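Local coordinates for protein pseudoperoxidase (Leishmania major, PDB 5VIA) that binds heme b within a peroxidase-family fold in which protein side chains occupy both axial positions of the iron, at residues A[40-45]-A[142-147]; A[135-140]-A[244-249]; A[21-26]-A[93-98]; A[25-30]-A[70-75]. All coordinates share one frame; numbering follows the deposited sequence.

Overall arrangement
From the N terminus, helix 16-29 opens contacts 3 and 4 almost together, sharing Lys25 and Gln26. Contact 4 closes first, on helix 67-79, and contact 3 on helix 85-99, so the three helices form one cluster whose two contact centres lie about 8 Å apart. Contact 1 starts on helix 33-49 before either has closed and ends in the loop at 142-147, crossing both; Ala41 meets Ala93 and Thr40 meets Met73 where they touch. Contact 2 opens at 135-140, inside the span of contact 1, and closes at 244-249, crossing it in turn. It lies across the chain's centre from contacts 3 and 4, and Phe42 packs on Ile140 between contacts 1 and 2.

Contact 1. Residues A[40-45]-A[142-147]; sequences TAFVLA and HALGGL. With HEM (protoporphyrin IX containing Fe), chain B.
Phe42 and Ala45 of helix 33-49 meet Leu144 in a small, buried contact of apolar side chains beside the heme, where the helix faces the loop that links helix 137-142 to helix 149-155. Leu144 divides its two methyl groups between the partners. Its CD1 comes to the edge of the Phe42 ring, near the ring plane, at 3.7 Å from Phe42 CD1, and the two side chains cross at about a right angle. The other methyl, CD2, lies 4.1 Å from Ala45 CB; a residue as small as alanine lets the loop come this close to the helix. With CG anti to the backbone N (chi1 170°), Phe42 carries its ring over to the porphyrin, and one face receives the heme methyl CMC, 3.5 Å from Phe42 CD1. The ring thus lies between the heme and the loop, close to the axial ligand Cys60. Leu144 sits at the centre of an inverse gamma turn. The two glycines after it accept positive phi values, and the loop is drawn together by a bond of 2.7 Å from His142 ND1 to Leu147 O, made in the plane of the imidazole, though the donor stands above the carbonyl plane. Helix 33-49 probably corresponds to the distal helix of heme peroxidases; from it Ala41 and Ala45 also touch helix 263-279, while Leu44 turns to helix 85-99.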
loop_
_atom_site.group_PDB
_atom_site.type_symbol
_atom_site.label_atom_id
_atom_site.label_comp_id
_atom_site.label_asym_id
_atom_site.label_seq_id
_atom_site.Cartn_x
_atom_site.Cartn_y
_atom_site.Cartn_z
ATOM N N THR A 40 4.131 -1.670 2.843
ATOM C CA THR A 40 4.272 -2.106 4.226
ATOM C C THR A 40 3.259 -1.457 5.180
ATOM O O THR A 40 2.838 -2.083 6.148
ATOM C CB THR A 40 5.697 -1.851 4.705
ATOM O OG1 THR A 40 6.602 -2.555 3.843
ATOM C CG2 THR A 40 5.885 -2.369 6.101
ATOM N N ALA A 41 2.861 -0.216 4.917
ATOM C CA ALA A 41 1.870 0.420 5.784
ATOM C C ALA A 41 0.552 -0.328 5.674
ATOM O O ALA A 41 -0.172 -0.475 6.667
ATOM C CB ALA A 41 1.687 1.871 5.431
ATOM N N PHE A 42 0.235 -0.777 4.459
ATOM C CA PHE A 42 -0.957 -1.585 4.227
ATOM C C PHE A 42 -0.828 -2.994 4.800
ATOM O O PHE A 42 -1.764 -3.495 5.445
ATOM C CB PHE A 42 -1.331 -1.636 2.726
ATOM C CG PHE A 42 -2.398 -2.654 2.404
ATOM C CD1 PHE A 42 -3.648 -2.600 3.027
ATOM C CD2 PHE A 42 -2.160 -3.664 1.485
ATOM C CE1 PHE A 42 -4.633 -3.540 2.734
ATOM C CE2 PHE A 42 -3.131 -4.605 1.191
ATOM C CZ PHE A 42 -4.372 -4.547 1.820
ATOM N N VAL A 43 0.312 -3.644 4.567
ATOM C CA VAL A 43 0.559 -4.960 5.159
ATOM C C VAL A 43 0.294 -4.923 6.675
ATOM O O VAL A 43 -0.433 -5.774 7.215
ATOM C CB VAL A 43 2.011 -5.435 4.894
ATOM C CG1 VAL A 43 2.244 -6.779 5.512
ATOM C CG2 VAL A 43 2.288 -5.501 3.388
ATOM N N LEU A 44 0.860 -3.924 7.355
ATOM C CA LEU A 44 0.744 -3.849 8.811
ATOM C C LEU A 44 -0.705 -3.626 9.225
ATOM O O LEU A 44 -1.209 -4.303 10.114
ATOM C CB LEU A 44 1.640 -2.735 9.355
ATOM C CG LEU A 44 3.145 -3.050 9.235
ATOM C CD1 LEU A 44 3.983 -1.872 9.690
ATOM C CD2 LEU A 44 3.490 -4.295 10.037
ATOM N N ALA A 45 -1.372 -2.692 8.558
ATOM C CA ALA A 45 -2.755 -2.361 8.885
ATOM C C ALA A 45 -3.681 -3.530 8.599
ATOM O O ALA A 45 -4.596 -3.800 9.380
ATOM C CB ALA A 45 -3.198 -1.138 8.115
ATOM N N HIS A 142 -12.422 -1.199 3.817
ATOM C CA HIS A 142 -13.290 -0.485 4.756
ATOM C C HIS A 142 -12.794 -0.736 6.176
ATOM O O HIS A 142 -12.911 0.131 7.053
ATOM C CB HIS A 142 -14.744 -0.945 4.621
ATOM C CG HIS A 142 -15.480 -0.338 3.462
ATOM N ND1 HIS A 142 -15.763 1.011 3.382
ATOM C CD2 HIS A 142 -16.039 -0.904 2.365
ATOM C CE1 HIS A 142 -16.440 1.253 2.274
ATOM N NE2 HIS A 142 -16.630 0.107 1.640
ATOM N N ALA A 143 -12.226 -1.921 6.397
ATOM C CA ALA A 143 -11.814 -2.337 7.733
ATOM C C ALA A 143 -10.511 -1.696 8.229
ATOM O O ALA A 143 -10.115 -1.910 9.372
ATOM C CB ALA A 143 -11.733 -3.864 7.802
ATOM N N LEU A 144 -9.857 -0.909 7.377
ATOM C CA LEU A 144 -8.615 -0.223 7.732
ATOM C C LEU A 144 -8.899 1.113 8.414
ATOM O O LEU A 144 -8.396 2.147 7.975
ATOM C CB LEU A 144 -7.768 0.011 6.469
ATOM C CG LEU A 144 -7.473 -1.235 5.610
ATOM C CD1 LEU A 144 -6.593 -0.890 4.420
ATOM C CD2 LEU A 144 -6.793 -2.309 6.432
ATOM N N GLY A 145 -9.721 1.092 9.467
ATOM C CA GLY A 145 -10.023 2.293 10.230
ATOM C C GLY A 145 -11.449 2.806 10.050
ATOM O O GLY A 145 -11.797 3.864 10.568
ATOM N N GLY A 146 -12.273 2.065 9.317
ATOM C CA GLY A 146 -13.610 2.524 8.986
ATOM C C GLY A 146 -13.563 3.566 7.885
ATOM O O GLY A 146 -13.959 4.718 8.095
ATOM N N LEU A 147 -13.064 3.160 6.717
ATOM C CA LEU A 147 -12.960 4.048 5.566
ATOM C C LEU A 147 -14.301 4.177 4.842
ATOM O O LEU A 147 -15.083 3.216 4.800
ATOM C CB LEU A 147 -11.924 3.494 4.568
ATOM C CG LEU A 147 -10.515 3.182 5.049
ATOM C CD1 LEU A 147 -9.618 2.938 3.838
ATOM C CD2 LEU A 147 -9.986 4.325 5.832
HETATM C CHA HEM B . 1.821 -3.975 -4.960
HETATM C CHB HEM B . -2.538 -6.131 -5.285
HETATM C CHC HEM B . -4.112 -3.106 -1.829
HETATM C CHD HEM B . 0.008 -0.508 -2.063
HETATM C C1A HEM B . 0.803 -4.844 -5.268
HETATM C C2A HEM B . 0.962 -6.033 -6.076
HETATM C C3A HEM B . -0.220 -6.635 -6.168
HETATM C C4A HEM B . -1.194 -5.842 -5.422
HETATM C CMA HEM B . -0.521 -7.937 -6.933
HETATM C CAA HEM B . 2.296 -6.532 -6.673
HETATM C CBA HEM B . 3.032 -7.144 -5.466
HETATM C CGA HEM B . 4.394 -7.699 -5.820
HETATM O O1A HEM B . 4.459 -8.642 -6.647
HETATM O O2A HEM B . 5.411 -7.222 -5.245
HETATM C C1B HEM B . -3.365 -5.528 -4.360
HETATM C C2B HEM B . -4.748 -5.845 -4.088
HETATM C C3B HEM B . -5.196 -5.033 -3.118
HETATM C C4B HEM B . -4.106 -4.125 -2.765
HETATM C CMB HEM B . -5.541 -6.963 -4.781
HETATM C CAB HEM B . -6.640 -5.084 -2.559
HETATM C CBB HEM B . -6.935 -4.701 -1.312
HETATM C C1C HEM B . -3.155 -2.135 -1.591
HETATM C C2C HEM B . -3.268 -1.000 -0.666
HETATM C C3C HEM B . -2.111 -0.287 -0.738
HETATM C C4C HEM B . -1.249 -0.948 -1.707
HETATM C CMC HEM B . -4.514 -0.732 0.225
HETATM C CAC HEM B . -1.614 0.979 -0.004
HETATM C CBC HEM B . -2.274 1.545 1.016
HETATM C C1D HEM B . 0.884 -1.182 -2.879
HETATM C C2D HEM B . 2.212 -0.727 -3.234
HETATM C C3D HEM B . 2.779 -1.809 -4.144
HETATM C C4D HEM B . 1.735 -2.808 -4.243
HETATM C CMD HEM B . 2.910 0.576 -2.789
HETATM C CAD HEM B . 4.188 -1.837 -4.793
HETATM C CBD HEM B . 5.092 -2.505 -3.747
HETATM C CGD HEM B . 6.510 -2.649 -4.244
HETATM O O1D HEM B . 7.316 -3.361 -3.575
HETATM O O2D HEM B . 6.824 -2.056 -5.307
HETATM N NA HEM B . -0.531 -4.749 -4.888
HETATM N NB HEM B . -3.008 -4.473 -3.548
HETATM N NC HEM B . -1.904 -2.065 -2.211
HETATM N ND HEM B . 0.630 -2.402 -3.501
HETATM FE FE HEM B . -1.188 -3.482 -3.516
#

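Contact 2. Residues A[135-140]-A[244-249]; sequences FSIPTI and LELLKN
Leu246 pushes a single methyl, CD1, against the first turn of helix 137-142. That methyl lies 4.0 Å from Ile137 CB and 4.1 Å from Ile137 CG2, the branch anti to the backbone N, while Pro138 CD meets it at 4.2 Å, ring and leucine reaching toward each other. These are loose van der Waals contacts, and leucine suits the place because its long arm spans two backbones 8.8 Å apart between the CA atoms of Ile137 and Leu246. Behind the first shell, Ser136 is the N-cap of the helix and its OG is hydrogen-bonded to Thr139 OG1 at 2.8 Å; Pro138, which has no N-H to offer, fits a first turn. On the other side Leu246 begins a 3-10 segment and also touches Trp252, whose backbone N is capped by Asn249 OD1. Ile137 touches the heme and lies closer to the axial ligand His159 than to Cys60, so Ile137 belongs to the pocket wall and Leu246 backs it from the second shell of this peroxidase-type heme site.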
loop_
_atom_site.group_PDB
_atom_site.type_symbol
_atom_site.label_atom_id
_atom_site.label_comp_id
_atom_site.label_asym_id
_atom_site.label_seq_id
_atom_site.Cartn_x
_atom_site.Cartn_y
_atom_site.Cartn_z
ATOM N N PHE A 135 -11.128 -12.621 0.834
ATOM C CA PHE A 135 -12.085 -11.565 1.142
ATOM C C PHE A 135 -12.131 -10.572 -0.007
ATOM O O PHE A 135 -11.131 -10.383 -0.701
ATOM C CB PHE A 135 -11.672 -10.848 2.420
ATOM C CG PHE A 135 -11.944 -11.633 3.671
ATOM C CD1 PHE A 135 -13.211 -11.637 4.238
ATOM C CD2 PHE A 135 -10.932 -12.358 4.289
ATOM C CE1 PHE A 135 -13.465 -12.347 5.399
ATOM C CE2 PHE A 135 -11.179 -13.072 5.444
ATOM C CZ PHE A 135 -12.449 -13.058 6.008
ATOM N N SER A 136 -13.288 -9.947 -0.223
ATOM C CA SER A 136 -13.405 -8.926 -1.265
ATOM C C SER A 136 -12.566 -7.703 -0.909
ATOM O O SER A 136 -12.217 -7.479 0.261
ATOM C CB SER A 136 -14.862 -8.518 -1.464
ATOM O OG SER A 136 -15.290 -7.719 -0.366
ATOM N N ILE A 137 -12.244 -6.906 -1.917
ATOM C CA ILE A 137 -11.485 -5.677 -1.715
ATOM C C ILE A 137 -12.187 -4.650 -0.783
ATOM O O ILE A 137 -11.549 -4.130 0.127
ATOM C CB ILE A 137 -11.043 -5.065 -3.064
ATOM C CG1 ILE A 137 -9.992 -5.975 -3.718
ATOM C CG2 ILE A 137 -10.482 -3.659 -2.874
ATOM C CD1 ILE A 137 -9.475 -5.485 -5.079
ATOM N N PRO A 138 -13.489 -4.362 -1.004
ATOM C CA PRO A 138 -14.170 -3.446 -0.074
ATOM C C PRO A 138 -14.162 -3.936 1.372
ATOM O O PRO A 138 -13.981 -3.115 2.287
ATOM C CB PRO A 138 -15.604 -3.411 -0.611
ATOM C CG PRO A 138 -15.440 -3.626 -2.089
ATOM C CD PRO A 138 -14.313 -4.634 -2.197
ATOM N N THR A 139 -14.346 -5.239 1.583
ATOM C CA THR A 139 -14.337 -5.812 2.935
ATOM C C THR A 139 -13.025 -5.493 3.643
ATOM O O THR A 139 -13.004 -5.056 4.805
ATOM C CB THR A 139 -14.545 -7.334 2.891
ATOM O OG1 THR A 139 -15.865 -7.616 2.403
ATOM C CG2 THR A 139 -14.369 -7.963 4.286
ATOM N N ILE A 140 -11.922 -5.687 2.928
ATOM C CA ILE A 140 -10.621 -5.423 3.497
ATOM C C ILE A 140 -10.404 -3.931 3.721
ATOM O O ILE A 140 -10.028 -3.519 4.819
ATOM C CB ILE A 140 -9.492 -5.987 2.596
ATOM C CG1 ILE A 140 -9.646 -7.507 2.463
ATOM C CG2 ILE A 140 -8.145 -5.621 3.180
ATOM C CD1 ILE A 140 -8.707 -8.141 1.459
ATOM N N LEU A 244 -10.420 -4.745 -11.290
ATOM C CA LEU A 244 -11.116 -4.414 -12.529
ATOM C C LEU A 244 -12.628 -4.615 -12.417
ATOM O O LEU A 244 -13.410 -3.848 -12.993
ATOM C CB LEU A 244 -10.562 -5.258 -13.688
ATOM C CG LEU A 244 -9.093 -5.010 -14.034
ATOM C CD1 LEU A 244 -8.545 -6.079 -14.976
ATOM C CD2 LEU A 244 -8.950 -3.635 -14.659
ATOM N N GLU A 245 -13.048 -5.646 -11.690
ATOM C CA GLU A 245 -14.471 -5.960 -11.611
ATOM C C GLU A 245 -15.222 -4.869 -10.859
ATOM O O GLU A 245 -16.412 -4.653 -11.084
ATOM C CB GLU A 245 -14.700 -7.336 -10.978
ATOM C CG GLU A 245 -14.340 -8.506 -11.902
ATOM C CD GLU A 245 -15.118 -8.504 -13.213
ATOM O OE1 GLU A 245 -16.367 -8.557 -13.181
ATOM O OE2 GLU A 245 -14.479 -8.459 -14.288
ATOM N N LEU A 246 -14.511 -4.161 -9.987
ATOM C CA LEU A 246 -15.089 -3.043 -9.252
ATOM C C LEU A 246 -15.467 -1.876 -10.172
ATOM O O LEU A 246 -16.353 -1.086 -9.843
ATOM C CB LEU A 246 -14.141 -2.604 -8.139
ATOM C CG LEU A 246 -14.060 -3.640 -7.016
ATOM C CD1 LEU A 246 -13.111 -3.218 -5.923
ATOM C CD2 LEU A 246 -15.441 -3.896 -6.436
ATOM N N LEU A 247 -14.820 -1.790 -11.336
ATOM C CA LEU A 247 -15.193 -0.807 -12.360
ATOM C C LEU A 247 -16.611 -1.027 -12.881
ATOM O O LEU A 247 -17.168 -0.160 -13.562
ATOM C CB LEU A 247 -14.192 -0.815 -13.523
ATOM C CG LEU A 247 -12.783 -0.358 -13.145
ATOM C CD1 LEU A 247 -11.839 -0.412 -14.325
ATOM C CD2 LEU A 247 -12.827 1.038 -12.568
ATOM N N LYS A 248 -17.191 -2.184 -12.565
ATOM C CA LYS A 248 -18.558 -2.502 -12.965
ATOM C C LYS A 248 -19.562 -2.046 -11.912
ATOM O O LYS A 248 -20.744 -1.868 -12.205
ATOM C CB LYS A 248 -18.709 -4.002 -13.212
ATOM C CG LYS A 248 -18.070 -4.488 -14.500
ATOM C CD LYS A 248 -17.686 -5.954 -14.374
ATOM C CE LYS A 248 -17.562 -6.615 -15.735
ATOM N NZ LYS A 248 -16.615 -5.876 -16.614
ATOM N N ASN A 249 -19.093 -1.873 -10.683
ATOM C CA ASN A 249 -19.944 -1.317 -9.642
ATOM C C ASN A 249 -20.129 0.184 -9.841
ATOM O O ASN A 249 -19.156 0.925 -10.001
ATOM C CB ASN A 249 -19.376 -1.602 -8.255
ATOM C CG ASN A 249 -20.173 -0.928 -7.157
ATOM O OD1 ASN A 249 -19.734 0.068 -6.572
ATOM N ND2 ASN A 249 -21.365 -1.460 -6.880
#

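Contact 3. Residues A[21-26]-A[93-98]; sequences ASACKQ and AIAGIK
Ala23 and Ala95 touch methyl to methyl where helix 16-29 crosses helix 85-99. The short axes come within 8.6 Å at an angle of -59°, and small side chains at the crossing permit this closeness: Ala23 CB is 3.7 Å from Ala95 CB, and the CA atoms of Cys24 and Ala95 stand 5.8 Å apart. This alanine pair is the first kind of contact, purely apolar. The second kind belongs to sulfur. With SG anti to its carbonyl carbon (chi1 -79°), Cys24 lays the thiol alongside the other helix, 4.0 Å from Ala95 CB and 3.8 Å from Ala95 O. The third is the aliphatic part of a charged residue. Lys98 CD passes 3.9 Å from Cys24 SG; the chain runs extended as far as CE and bends only at chi4, so methylenes serve the interface while the residue remains exposed at its margin. Around this core the helices use their other sides differently. Ser22 OG is hydrogen-bonded to Tyr80 OH and Asp18 O, whereas Ile94 and Ile97 pack on helix 263-279, and Phe27 covers a further side of Ala95. The side chain of Ala95 is about 13 Å from the heme. The chemistry of the contact is dispersion and close fit: methyls, a polarisable sulfur and lysine methylenes hold the crossing together without charge pairing between the two segments.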
loop_
_atom_site.group_PDB
_atom_site.type_symbol
_atom_site.label_atom_id
_atom_site.label_comp_id
_atom_site.label_asym_id
_atom_site.label_seq_id
_atom_site.Cartn_x
_atom_site.Cartn_y
_atom_site.Cartn_z
ATOM N N ALA A 21 13.202 12.395 6.829
ATOM C CA ALA A 21 14.359 12.760 6.023
ATOM C C ALA A 21 15.379 11.622 5.971
ATOM O O ALA A 21 15.990 11.378 4.930
ATOM C CB ALA A 21 14.993 14.019 6.552
ATOM N N SER A 22 15.556 10.934 7.099
ATOM C CA SER A 22 16.481 9.805 7.182
ATOM C C SER A 22 16.016 8.650 6.293
ATOM O O SER A 22 16.824 8.005 5.637
ATOM C CB SER A 22 16.631 9.332 8.630
ATOM O OG SER A 22 17.027 10.386 9.493
ATOM N N ALA A 23 14.716 8.390 6.265
ATOM C CA ALA A 23 14.195 7.359 5.375
ATOM C C ALA A 23 14.375 7.748 3.901
ATOM O O ALA A 23 14.751 6.914 3.072
ATOM C CB ALA A 23 12.735 7.070 5.688
ATOM N N CYS A 24 14.110 9.013 3.579
ATOM C CA CYS A 24 14.274 9.508 2.212
ATOM C C CYS A 24 15.686 9.314 1.666
ATOM O O CYS A 24 15.857 8.990 0.487
ATOM C CB CYS A 24 13.910 10.987 2.138
ATOM S SG CYS A 24 12.141 11.288 2.085
ATOM N N LYS A 25 16.690 9.524 2.513
ATOM C CA LYS A 25 18.079 9.353 2.094
ATOM C C LYS A 25 18.363 7.896 1.733
ATOM O O LYS A 25 19.091 7.618 0.775
ATOM C CB LYS A 25 19.037 9.853 3.182
ATOM C CG LYS A 25 18.804 11.316 3.577
ATOM C CD LYS A 25 20.008 11.919 4.294
ATOM C CE LYS A 25 19.845 13.433 4.530
ATOM N NZ LYS A 25 19.050 13.765 5.762
ATOM N N GLN A 26 17.774 6.971 2.489
ATOM C CA GLN A 26 17.885 5.546 2.185
ATOM C C GLN A 26 17.266 5.250 0.816
ATOM O O GLN A 26 17.842 4.519 -0.001
ATOM C CB GLN A 26 17.217 4.706 3.281
ATOM C CG GLN A 26 17.996 4.674 4.601
ATOM C CD GLN A 26 19.419 4.167 4.426
ATOM O OE1 GLN A 26 19.670 3.230 3.663
ATOM N NE2 GLN A 26 20.362 4.799 5.118
ATOM N N ALA A 93 6.715 4.932 5.654
ATOM C CA ALA A 93 5.720 4.854 4.592
ATOM C C ALA A 93 5.432 6.256 4.079
ATOM O O ALA A 93 5.372 6.489 2.864
ATOM C CB ALA A 93 4.426 4.193 5.100
ATOM N N ILE A 94 5.255 7.191 5.011
ATOM C CA ILE A 94 5.015 8.589 4.661
ATOM C C ILE A 94 6.194 9.139 3.861
ATOM O O ILE A 94 6.014 9.890 2.904
ATOM C CB ILE A 94 4.744 9.440 5.938
ATOM C CG1 ILE A 94 3.384 9.070 6.549
ATOM C CG2 ILE A 94 4.764 10.932 5.638
ATOM C CD1 ILE A 94 3.165 9.660 7.937
ATOM N N ALA A 95 7.407 8.747 4.236
ATOM C CA ALA A 95 8.592 9.153 3.484
ATOM C C ALA A 95 8.600 8.548 2.077
ATOM O O ALA A 95 9.111 9.165 1.133
ATOM C CB ALA A 95 9.851 8.784 4.240
ATOM N N GLY A 96 8.031 7.349 1.938
ATOM C CA GLY A 96 7.897 6.723 0.628
ATOM C C GLY A 96 7.021 7.557 -0.291
ATOM O O GLY A 96 7.347 7.765 -1.466
ATOM N N ILE A 97 5.896 8.039 0.240
ATOM C CA ILE A 97 5.009 8.897 -0.536
ATOM C C ILE A 97 5.742 10.164 -0.979
ATOM O O ILE A 97 5.674 10.565 -2.154
ATOM C CB ILE A 97 3.759 9.294 0.280
ATOM C CG1 ILE A 97 2.953 8.052 0.668
ATOM C CG2 ILE A 97 2.876 10.247 -0.513
ATOM C CD1 ILE A 97 1.883 8.333 1.713
ATOM N N LYS A 98 6.418 10.812 -0.033
ATOM C CA LYS A 98 7.215 12.002 -0.322
ATOM C C LYS A 98 8.241 11.732 -1.413
ATOM O O LYS A 98 8.399 12.528 -2.354
ATOM C CB LYS A 98 7.948 12.457 0.948
ATOM C CG LYS A 98 8.776 13.728 0.802
ATOM C CD LYS A 98 9.453 14.081 2.125
ATOM C CE LYS A 98 10.056 15.486 2.120
ATOM N NZ LYS A 98 11.214 15.646 1.222
#

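Contact 4. Residues A[25-30]-A[70-75]; sequences KQFEFR and AGIMNY
Ile72 of helix 67-79 reaches across to Gln26 and Phe27 of helix 16-29, in a roughly antiparallel helix pair of the peroxidase fold. The two short axes stay 11.4 Å apart at an angle of 147°, a wide spacing that long side chains bridge. Ile72 has CG1 anti to the carbonyl carbon, and its extended chi2 (-170°) carries CD1 far enough to reach the other helix. That one methyl is shared: it lies 3.6 Å from Phe27 CE1, approaching the ring obliquely, and 3.7 Å from Gln26 CB. The ring of Phe27 also packs on Ala34 and Ser37 of helix 33-49, so an aromatic residue here fills the junction of three helices. Nearer the surface the pairing changes character. Tyr75 and Gln26 cross at about a right angle, and Gln26 NE2 stands over one face of the phenol ring, off its centre toward the rim. The amide and ring planes are 47° apart, and the closest carbon, Tyr75 CE2, is 3.7 Å from Gln26 NE2. Glutamine suits a margin of this kind, since its methylene packs on isoleucine while its amide meets the aromatic face. Just past the end of helix 16-29, Arg30 NH2 forms salt bridges with Asp68 of helix 67-79 and with Asp32, tying the turn to that helix. In the backbone beneath, Gln26 O accepts from two donors, Phe29 N at 3.1 Å and Arg30 N at 3.0 Å.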
loop_
_atom_site.group_PDB
_atom_site.type_symbol
_atom_site.label_atom_id
_atom_site.label_comp_id
_atom_site.label_asym_id
_atom_site.label_seq_id
_atom_site.Cartn_x
_atom_site.Cartn_y
_atom_site.Cartn_z
ATOM N N LYS A 25 16.690 9.524 2.513
ATOM C CA LYS A 25 18.079 9.353 2.094
ATOM C C LYS A 25 18.363 7.896 1.733
ATOM O O LYS A 25 19.091 7.618 0.775
ATOM C CB LYS A 25 19.037 9.853 3.182
ATOM C CG LYS A 25 18.804 11.316 3.577
ATOM C CD LYS A 25 20.008 11.919 4.294
ATOM C CE LYS A 25 19.845 13.433 4.530
ATOM N NZ LYS A 25 19.050 13.765 5.762
ATOM N N GLN A 26 17.774 6.971 2.489
ATOM C CA GLN A 26 17.885 5.546 2.185
ATOM C C GLN A 26 17.266 5.250 0.816
ATOM O O GLN A 26 17.842 4.519 -0.001
ATOM C CB GLN A 26 17.217 4.706 3.281
ATOM C CG GLN A 26 17.996 4.674 4.601
ATOM C CD GLN A 26 19.419 4.167 4.426
ATOM O OE1 GLN A 26 19.670 3.230 3.663
ATOM N NE2 GLN A 26 20.362 4.799 5.118
ATOM N N PHE A 27 16.106 5.853 0.562
ATOM C CA PHE A 27 15.411 5.703 -0.708
ATOM C C PHE A 27 16.221 6.272 -1.865
ATOM O O PHE A 27 16.052 5.848 -3.007
ATOM C CB PHE A 27 14.038 6.379 -0.650
ATOM C CG PHE A 27 13.121 5.788 0.376
ATOM C CD1 PHE A 27 13.283 4.466 0.789
ATOM C CD2 PHE A 27 12.107 6.547 0.939
ATOM C CE1 PHE A 27 12.442 3.914 1.755
ATOM C CE2 PHE A 27 11.263 6.003 1.897
ATOM C CZ PHE A 27 11.426 4.683 2.303
ATOM N N GLU A 28 17.092 7.230 -1.578
ATOM C CA GLU A 28 17.919 7.812 -2.624
ATOM C C GLU A 28 18.906 6.803 -3.224
ATOM O O GLU A 28 19.274 6.912 -4.396
ATOM C CB GLU A 28 18.621 9.081 -2.115
ATOM C CG GLU A 28 17.671 10.280 -2.046
ATOM C CD GLU A 28 18.163 11.408 -1.161
ATOM O OE1 GLU A 28 19.336 11.393 -0.738
ATOM O OE2 GLU A 28 17.360 12.322 -0.887
ATOM N N PHE A 29 19.316 5.815 -2.431
ATOM C CA PHE A 29 20.206 4.758 -2.922
ATOM C C PHE A 29 19.444 3.497 -3.315
ATOM O O PHE A 29 19.889 2.746 -4.186
ATOM C CB PHE A 29 21.280 4.420 -1.887
ATOM C CG PHE A 29 22.487 5.306 -1.959
ATOM C CD1 PHE A 29 23.330 5.258 -3.065
ATOM C CD2 PHE A 29 22.787 6.184 -0.924
ATOM C CE1 PHE A 29 24.448 6.075 -3.146
ATOM C CE2 PHE A 29 23.901 7.001 -0.993
ATOM C CZ PHE A 29 24.740 6.945 -2.108
ATOM N N ARG A 30 18.301 3.272 -2.667
ATOM C CA ARG A 30 17.421 2.154 -2.990
ATOM C C ARG A 30 16.028 2.694 -3.336
ATOM O O ARG A 30 15.101 2.583 -2.529
ATOM C CB ARG A 30 17.309 1.190 -1.796
ATOM C CG ARG A 30 18.595 0.424 -1.458
ATOM C CD ARG A 30 18.866 -0.685 -2.472
ATOM N NE ARG A 30 17.681 -1.523 -2.676
ATOM C CZ ARG A 30 17.533 -2.764 -2.214
ATOM N NH1 ARG A 30 18.499 -3.345 -1.516
ATOM N NH2 ARG A 30 16.407 -3.428 -2.454
ATOM N N ALA A 70 12.628 -4.117 5.889
ATOM C CA ALA A 70 12.946 -4.379 7.286
ATOM C C ALA A 70 14.362 -3.910 7.581
ATOM O O ALA A 70 14.654 -3.473 8.694
ATOM C CB ALA A 70 12.790 -5.846 7.609
ATOM N N GLY A 71 15.235 -4.012 6.581
ATOM C CA GLY A 71 16.571 -3.443 6.661
ATOM C C GLY A 71 16.544 -1.951 6.975
ATOM O O GLY A 71 17.231 -1.497 7.890
ATOM N N ILE A 72 15.757 -1.186 6.224
ATOM C CA ILE A 72 15.642 0.254 6.465
ATOM C C ILE A 72 14.996 0.566 7.828
ATOM O O ILE A 72 15.439 1.465 8.548
ATOM C CB ILE A 72 14.871 0.955 5.312
ATOM C CG1 ILE A 72 15.679 0.867 4.005
ATOM C CG2 ILE A 72 14.566 2.421 5.652
ATOM C CD1 ILE A 72 15.129 1.729 2.869
ATOM N N MET A 73 13.959 -0.190 8.180
ATOM C CA MET A 73 13.281 -0.024 9.459
ATOM C C MET A 73 14.234 -0.230 10.622
ATOM O O MET A 73 14.168 0.494 11.618
ATOM C CB MET A 73 12.130 -1.021 9.584
ATOM C CG MET A 73 11.093 -0.937 8.491
ATOM S SD MET A 73 10.151 0.594 8.552
ATOM C CE MET A 73 8.769 0.171 7.486
ATOM N N ASN A 74 15.115 -1.223 10.497
ATOM C CA ASN A 74 16.127 -1.475 11.512
ATOM C C ASN A 74 17.117 -0.319 11.603
ATOM O O ASN A 74 17.576 0.028 12.692
ATOM C CB ASN A 74 16.875 -2.793 11.243
ATOM C CG ASN A 74 15.976 -4.023 11.368
ATOM O OD1 ASN A 74 14.945 -3.992 12.049
ATOM N ND2 ASN A 74 16.369 -5.114 10.704
ATOM N N TYR A 75 17.450 0.272 10.455
ATOM C CA TYR A 75 18.341 1.429 10.444
ATOM C C TYR A 75 17.684 2.611 11.142
ATOM O O TYR A 75 18.303 3.263 11.978
ATOM C CB TYR A 75 18.741 1.837 9.025
ATOM C CG TYR A 75 19.576 3.098 9.009
ATOM C CD1 TYR A 75 20.936 3.049 9.272
ATOM C CD2 TYR A 75 19.002 4.338 8.745
ATOM C CE1 TYR A 75 21.700 4.192 9.272
ATOM C CE2 TYR A 75 19.766 5.491 8.744
ATOM C CZ TYR A 75 21.111 5.407 9.006
ATOM O OH TYR A 75 21.883 6.548 9.009
#